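Cytidine deaminase (Burkholderia pseudomallei, PDB 3DMO) probably catalyses the zinc-dependent hydrolytic deamination of cytidine and 2'-deoxycytidine to uridine and 2'-deoxyuridine, salvaging pyrimidines for UMP synthesis. Local coordinates at residues Leu58-Ala62 and Glu63-Leu67; Ile93-Gly97 and Ala98-Val102; Gly74-Pro77 and Gly78-Ala81. All coordinates share one frame; numbering follows the deposited sequence.

Contact 1: Leu58-Ala62 and Glu63-Leu67. With ZN (zinc ion), chain E.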
# COMPACT_ATOMS: atom_id res chain seq x y z
N LEU A 58 5.37 0.71 -3.36
CA LEU A 58 5.87 -0.46 -2.62
C LEU A 58 6.89 -0.11 -1.54
O LEU A 58 7.39 -1.00 -0.85
CB LEU A 58 6.41 -1.51 -3.58
CG LEU A 58 5.20 -2.14 -4.28
CD1 LEU A 58 5.46 -2.34 -5.73
CD2 LEU A 58 4.80 -3.42 -3.59
N CYS A 59 7.16 1.18 -1.36
CA CYS A 59 8.01 1.62 -0.24
C CYS A 59 7.37 1.23 1.09
O CYS A 59 6.14 1.27 1.22
CB CYS A 59 8.23 3.13 -0.27
SG CYS A 59 9.17 3.70 -1.71
N ASN A 60 8.20 0.84 2.05
CA ASN A 60 7.74 0.57 3.41
C ASN A 60 8.43 1.50 4.40
O ASN A 60 9.62 1.78 4.26
CB ASN A 60 8.00 -0.88 3.79
CG ASN A 60 7.19 -1.32 5.00
OD1 ASN A 60 5.96 -1.29 4.98
ND2 ASN A 60 7.88 -1.73 6.07
N CYS A 61 7.67 1.97 5.39
CA CYS A 61 8.16 2.88 6.42
C CYS A 61 8.88 2.16 7.55
O CYS A 61 8.60 0.99 7.83
CB CYS A 61 7.00 3.65 7.00
SG CYS A 61 6.22 4.80 5.86
N ALA A 62 9.77 2.90 8.23
CA ALA A 62 10.51 2.42 9.40
C ALA A 62 9.64 1.82 10.51
O ALA A 62 9.93 0.73 11.00
CB ALA A 62 11.38 3.55 9.97
N GLU A 63 8.58 2.53 10.88
CA GLU A 63 7.68 2.10 11.96
C GLU A 63 7.12 0.71 11.62
O GLU A 63 7.10 -0.20 12.46
CB GLU A 63 6.50 3.08 12.12
CG GLU A 63 6.88 4.54 12.44
CD GLU A 63 7.05 5.42 11.20
OE1 GLU A 63 7.83 5.07 10.30
OE2 GLU A 63 6.40 6.49 11.13
N ARG A 64 6.66 0.56 10.37
CA ARG A 64 6.07 -0.70 9.93
C ARG A 64 7.10 -1.82 9.80
O ARG A 64 6.80 -2.95 10.17
CB ARG A 64 5.25 -0.52 8.65
CG ARG A 64 3.92 0.16 8.92
CD ARG A 64 3.12 0.31 7.64
NE ARG A 64 3.59 1.45 6.86
CZ ARG A 64 3.32 1.64 5.57
NH1 ARG A 64 2.56 0.78 4.89
NH2 ARG A 64 3.79 2.72 4.95
N THR A 65 8.30 -1.49 9.32
CA THR A 65 9.41 -2.45 9.27
C THR A 65 9.72 -3.02 10.67
O THR A 65 9.84 -4.24 10.83
CB THR A 65 10.68 -1.82 8.67
OG1 THR A 65 10.44 -1.50 7.30
CG2 THR A 65 11.87 -2.78 8.76
N ALA A 66 9.83 -2.14 11.67
CA ALA A 66 10.06 -2.57 13.06
C ALA A 66 8.95 -3.48 13.58
O ALA A 66 9.23 -4.54 14.14
CB ALA A 66 10.24 -1.36 13.98
N LEU A 67 7.70 -3.09 13.37
CA LEU A 67 6.57 -3.88 13.84
C LEU A 67 6.43 -5.23 13.12
O LEU A 67 6.18 -6.25 13.76
CB LEU A 67 5.26 -3.09 13.73
CG LEU A 67 5.03 -1.96 14.74
CD1 LEU A 67 4.01 -0.93 14.20
CD2 LEU A 67 4.57 -2.50 16.10
ZN ZN E . 4.78 5.81 7.50
O HOH W 1 9.53 5.70 7.65
O HOH W 2 5.84 7.32 8.59

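Contact 2: Ile93-Gly97 and Ala98-Val102. With ZN (zinc ion), chain E.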
# COMPACT_ATOMS: atom_id res chain seq x y z
N ILE A 93 9.64 14.01 14.13
CA ILE A 93 9.06 13.42 12.92
C ILE A 93 7.62 12.96 13.16
O ILE A 93 7.30 12.41 14.22
CB ILE A 93 9.98 12.29 12.33
CG1 ILE A 93 9.53 11.92 10.91
CG2 ILE A 93 10.07 11.07 13.29
CD1 ILE A 93 10.53 11.07 10.16
N ALA A 94 6.75 13.22 12.19
CA ALA A 94 5.35 12.83 12.25
C ALA A 94 5.16 11.51 11.49
O ALA A 94 5.44 11.45 10.29
CB ALA A 94 4.50 13.90 11.66
N PRO A 95 4.70 10.45 12.18
CA PRO A 95 4.37 9.23 11.45
C PRO A 95 3.28 9.46 10.41
O PRO A 95 2.33 10.20 10.67
CB PRO A 95 3.83 8.31 12.56
CG PRO A 95 4.52 8.80 13.81
CD PRO A 95 4.49 10.30 13.63
N CYS A 96 3.43 8.82 9.25
CA CYS A 96 2.38 8.90 8.24
C CYS A 96 1.13 8.15 8.70
O CYS A 96 1.18 7.32 9.62
CB CYS A 96 2.87 8.38 6.88
SG CYS A 96 2.87 6.57 6.70
N GLY A 97 0.02 8.44 8.03
CA GLY A 97 -1.28 7.84 8.36
C GLY A 97 -1.34 6.32 8.25
O GLY A 97 -2.00 5.65 9.06
N ALA A 98 -0.68 5.76 7.24
CA ALA A 98 -0.55 4.31 7.10
C ALA A 98 0.14 3.69 8.32
O ALA A 98 -0.36 2.71 8.90
CB ALA A 98 0.19 3.95 5.83
N CYS A 99 1.27 4.27 8.72
CA CYS A 99 1.96 3.82 9.94
C CYS A 99 1.12 3.93 11.20
O CYS A 99 1.19 3.05 12.06
CB CYS A 99 3.28 4.57 10.14
SG CYS A 99 4.58 4.00 9.02
N ARG A 100 0.35 5.01 11.31
CA ARG A 100 -0.57 5.20 12.44
C ARG A 100 -1.64 4.10 12.51
O ARG A 100 -1.96 3.63 13.60
CB ARG A 100 -1.22 6.59 12.40
CG ARG A 100 -0.23 7.73 12.57
CD ARG A 100 -0.92 9.08 12.51
NE ARG A 100 0.03 10.17 12.31
CZ ARG A 100 -0.18 11.45 12.63
NH1 ARG A 100 -1.33 11.85 13.18
NH2 ARG A 100 0.77 12.34 12.37
N GLN A 101 -2.15 3.69 11.35
CA GLN A 101 -3.16 2.63 11.29
C GLN A 101 -2.59 1.28 11.72
O GLN A 101 -3.24 0.51 12.45
CB GLN A 101 -3.76 2.54 9.88
CG GLN A 101 -5.00 1.65 9.75
CD GLN A 101 -6.18 2.19 10.53
OE1 GLN A 101 -6.61 3.33 10.33
NE2 GLN A 101 -6.72 1.38 11.44
N VAL A 102 -1.36 1.00 11.30
CA VAL A 102 -0.66 -0.24 11.68
C VAL A 102 -0.24 -0.19 13.16
O VAL A 102 -0.42 -1.18 13.89
CB VAL A 102 0.54 -0.51 10.76
CG1 VAL A 102 1.37 -1.69 11.26
CG2 VAL A 102 0.05 -0.77 9.33
ZN ZN E . 4.78 5.81 7.50
O HOH W 2 5.84 7.32 8.59

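Contact 3: Gly74-Pro77 and Gly78-Ala81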
# COMPACT_ATOMS: atom_id res chain seq x y z
N GLY A 74 7.44 -13.49 16.63
CA GLY A 74 6.45 -14.10 17.51
C GLY A 74 5.81 -13.17 18.52
O GLY A 74 5.13 -13.63 19.44
N TYR A 75 6.02 -11.87 18.37
CA TYR A 75 5.32 -10.90 19.22
C TYR A 75 3.99 -10.64 18.57
O TYR A 75 3.87 -10.69 17.34
CB TYR A 75 6.15 -9.63 19.44
CG TYR A 75 7.34 -9.93 20.31
CD1 TYR A 75 7.23 -9.84 21.70
CD2 TYR A 75 8.54 -10.35 19.76
CE1 TYR A 75 8.31 -10.15 22.52
CE2 TYR A 75 9.63 -10.65 20.57
CZ TYR A 75 9.50 -10.56 21.94
OH TYR A 75 10.56 -10.86 22.75
N ARG A 76 2.98 -10.39 19.40
CA ARG A 76 1.60 -10.31 18.95
C ARG A 76 1.02 -8.94 19.29
O ARG A 76 1.59 -8.21 20.10
CB ARG A 76 0.81 -11.45 19.59
CG ARG A 76 1.24 -12.82 19.07
CD ARG A 76 1.03 -13.90 20.10
NE ARG A 76 1.93 -13.72 21.24
CZ ARG A 76 2.11 -14.62 22.21
NH1 ARG A 76 1.46 -15.78 22.19
NH2 ARG A 76 2.95 -14.35 23.21
N PRO A 77 -0.10 -8.56 18.66
CA PRO A 77 -0.69 -7.27 19.02
C PRO A 77 -0.82 -7.07 20.53
O PRO A 77 -1.30 -7.97 21.25
CB PRO A 77 -2.06 -7.32 18.37
CG PRO A 77 -1.84 -8.17 17.15
CD PRO A 77 -0.85 -9.23 17.57
N GLY A 78 -0.40 -5.90 20.99
CA GLY A 78 -0.48 -5.55 22.40
C GLY A 78 0.76 -5.89 23.21
O GLY A 78 0.81 -5.59 24.41
N GLU A 79 1.75 -6.51 22.58
CA GLU A 79 2.98 -6.90 23.29
C GLU A 79 4.11 -5.88 23.20
O GLU A 79 5.27 -6.22 23.47
CB GLU A 79 3.47 -8.26 22.80
CG GLU A 79 2.58 -9.40 23.22
CD GLU A 79 3.28 -10.73 23.14
OE1 GLU A 79 3.50 -11.24 22.02
OE2 GLU A 79 3.60 -11.27 24.22
N PHE A 80 3.77 -4.65 22.83
CA PHE A 80 4.78 -3.59 22.68
C PHE A 80 4.62 -2.49 23.72
O PHE A 80 3.51 -2.03 24.00
CB PHE A 80 4.76 -3.04 21.25
CG PHE A 80 4.77 -4.12 20.21
CD1 PHE A 80 3.62 -4.42 19.49
CD2 PHE A 80 5.91 -4.89 20.02
CE1 PHE A 80 3.62 -5.46 18.56
CE2 PHE A 80 5.93 -5.93 19.09
CZ PHE A 80 4.77 -6.21 18.36
N ALA A 81 5.75 -2.10 24.31
CA ALA A 81 5.77 -1.05 25.33
C ALA A 81 5.89 0.35 24.72
O ALA A 81 5.19 1.27 25.14
CB ALA A 81 6.92 -1.30 26.29

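Contact 1: Leu58-Ala62 and Glu63-Leu67
Glu-63, the first residue of its segment, turns its carboxylate back over the preceding loop: CG stands beside the backbone N and the chain bends sharply at CG (chi2 91°), which brings OE1 to 3.7 Å from CB of Cys-61. Two waters extend this return. One donates to Glu-63 OE1 and accepts from the backbone N of Ala-62; the other donates to Glu-63 OE2 at 2.7 Å and is itself a ligand of the zinc ion, 2.1 Å from the metal. Arg-64 comes next, its chain bent at CD so that the guanidinium lies alongside the metal ligand. NH2 donates to SG of Cys-61 over 3.3 Å, with the sulfur at the guanidinium edge and nearly in its plane, while OD1 of Asn-60 sits over one face, offset toward the rim. The same SG binds the zinc ion at 2.4 Å. This is the family's first zinc-binding element, in which a cysteine at the N-cap of helix 62-72 is followed two residues later by the glutamate, probably the proton donor. Thr-65 is held through both its N and its hydroxyl: N donates to O of Cys-61 at 2.9 Å, and OG1 accepts from ND2 of Asn-60 at 2.8 Å, in the amide plane but with a bent N-H...O angle of 140°. The hydroxyl's second bond is to the backbone O of Cys-49. Ala-66 continues the helix, its N donating to O of Ala-62 at 2.9 Å, while the methyl of Ala-62 packs on Val-34 and Ala-36 of strand 34-40.

Contact 2: Ile93-Gly97 and Ala98-Val102
A local contact at the N-cap of helix 97-107, built round a zinc ion, joins residues 93-97 and 98-102, where the loop after strand 80-87 enters the helix through the PCxxC element of the cytidine deaminase family. Both cysteines bind the zinc ion, SG of Cys-96 at 2.2 Å and SG of Cys-99 at 2.4 Å. Cys-96 is the N-cap: a chi1 of 81° places its sulfur between the backbone N and the carbonyl carbon, turned to the first helical turn, where it accepts a long but nearly straight bond from N of Cys-99 (3.5 Å, 170°). One sulfur thus serves metal and helix end together, and the capping N-H would be expected to stabilise its negative charge. The zinc-bound water is positioned from this side as well, accepting from N of Cys-96 at 2.9 Å. Arg-100 reaches back past the cap with its chain extended from CG to NE and holds O of Pro-95 side-on with two nitrogens, NE at 2.8 Å from that oxygen and NH2 at 3.1 Å. The oxygen lies near the guanidinium plane for both bonds, although NE approaches from above the carbonyl plane and NH2 within it. The arginine's NH1 bonds to O of Leu-130, and further bonds reach Pro-132 and Asp-133 of the fourth subunit, so the same guanidinium also takes part in the subunit interface. Gln-101 of that subunit accepts from N of Gly-97. Within the chain, Pro-95 and Cys-99 pack on Glu-63, and Cys-99 and Val-102 on Arg-64, which sets helix 97-107 against helix 62-72.

Contact 3: Gly74-Pro77 and Gly78-Ala81
Arg-76 to Glu-79 form a type II beta turn that leads the chain from the end of helix 62-72 into strand 80-87, closed by N of Glu-79 donating to O of Arg-76 at 3.0 Å. Gly-78 occupies the third turn position with positive phi (92°), where a side chain would collide with the carbonyl O of Pro-77. Before the turn, Gly-74 ends the helix in a Schellman motif, also at positive phi. The carboxylate of Glu-79 folds back over the turn. Its OE1 accepts from N of Arg-76 at 2.8 Å through the anti lone pair, and also from NE of Arg-76 at 3.0 Å, this time from above the carboxylate plane though in the guanidinium plane. NH2 of Arg-76 meets OE2 at 3.3 Å, completing a side-on salt bridge in which the two flat groups stand 61° apart. OE2 also accepts from ND2 of Asn-41. CE2 of Phe-80 touches CB of Tyr-75 at 3.7 Å and CE1 approaches O of Arg-76. The phenyl ring also packs against Ala-70 and Leu-71 of the helix, while the hydroxyl of Tyr-75 bonds to Asp-42. Such a connection, in which a helix is ended by glycine and a tight turn reverses the chain into a central strand, belongs here to the alpha/beta core of the cytidine deaminase fold.

The contacts follow the chain in the order 1, 3, 2, all within the deaminase zinc-binding region. Contact 1 opens helix 62-72, contact 3 carries the chain from that helix into strand 80-87, and contact 2 starts helix 97-107 beyond the strand. Contacts 1 and 2, with centres 10 Å apart, put two helix N-termini on one zinc ion, sharing its bound water; CB of Cys-61 lies 3.2 Å from SG of Cys-99. Contact 3 lies about 16 Å from contact 1 and 18 Å from contact 2 between centres, and joins contact 1 through Leu-67 and Phe-80. The zinc site, probably catalytic, lies at the N-terminal end of helix 62-72, and the surface turn follows its C-terminal end.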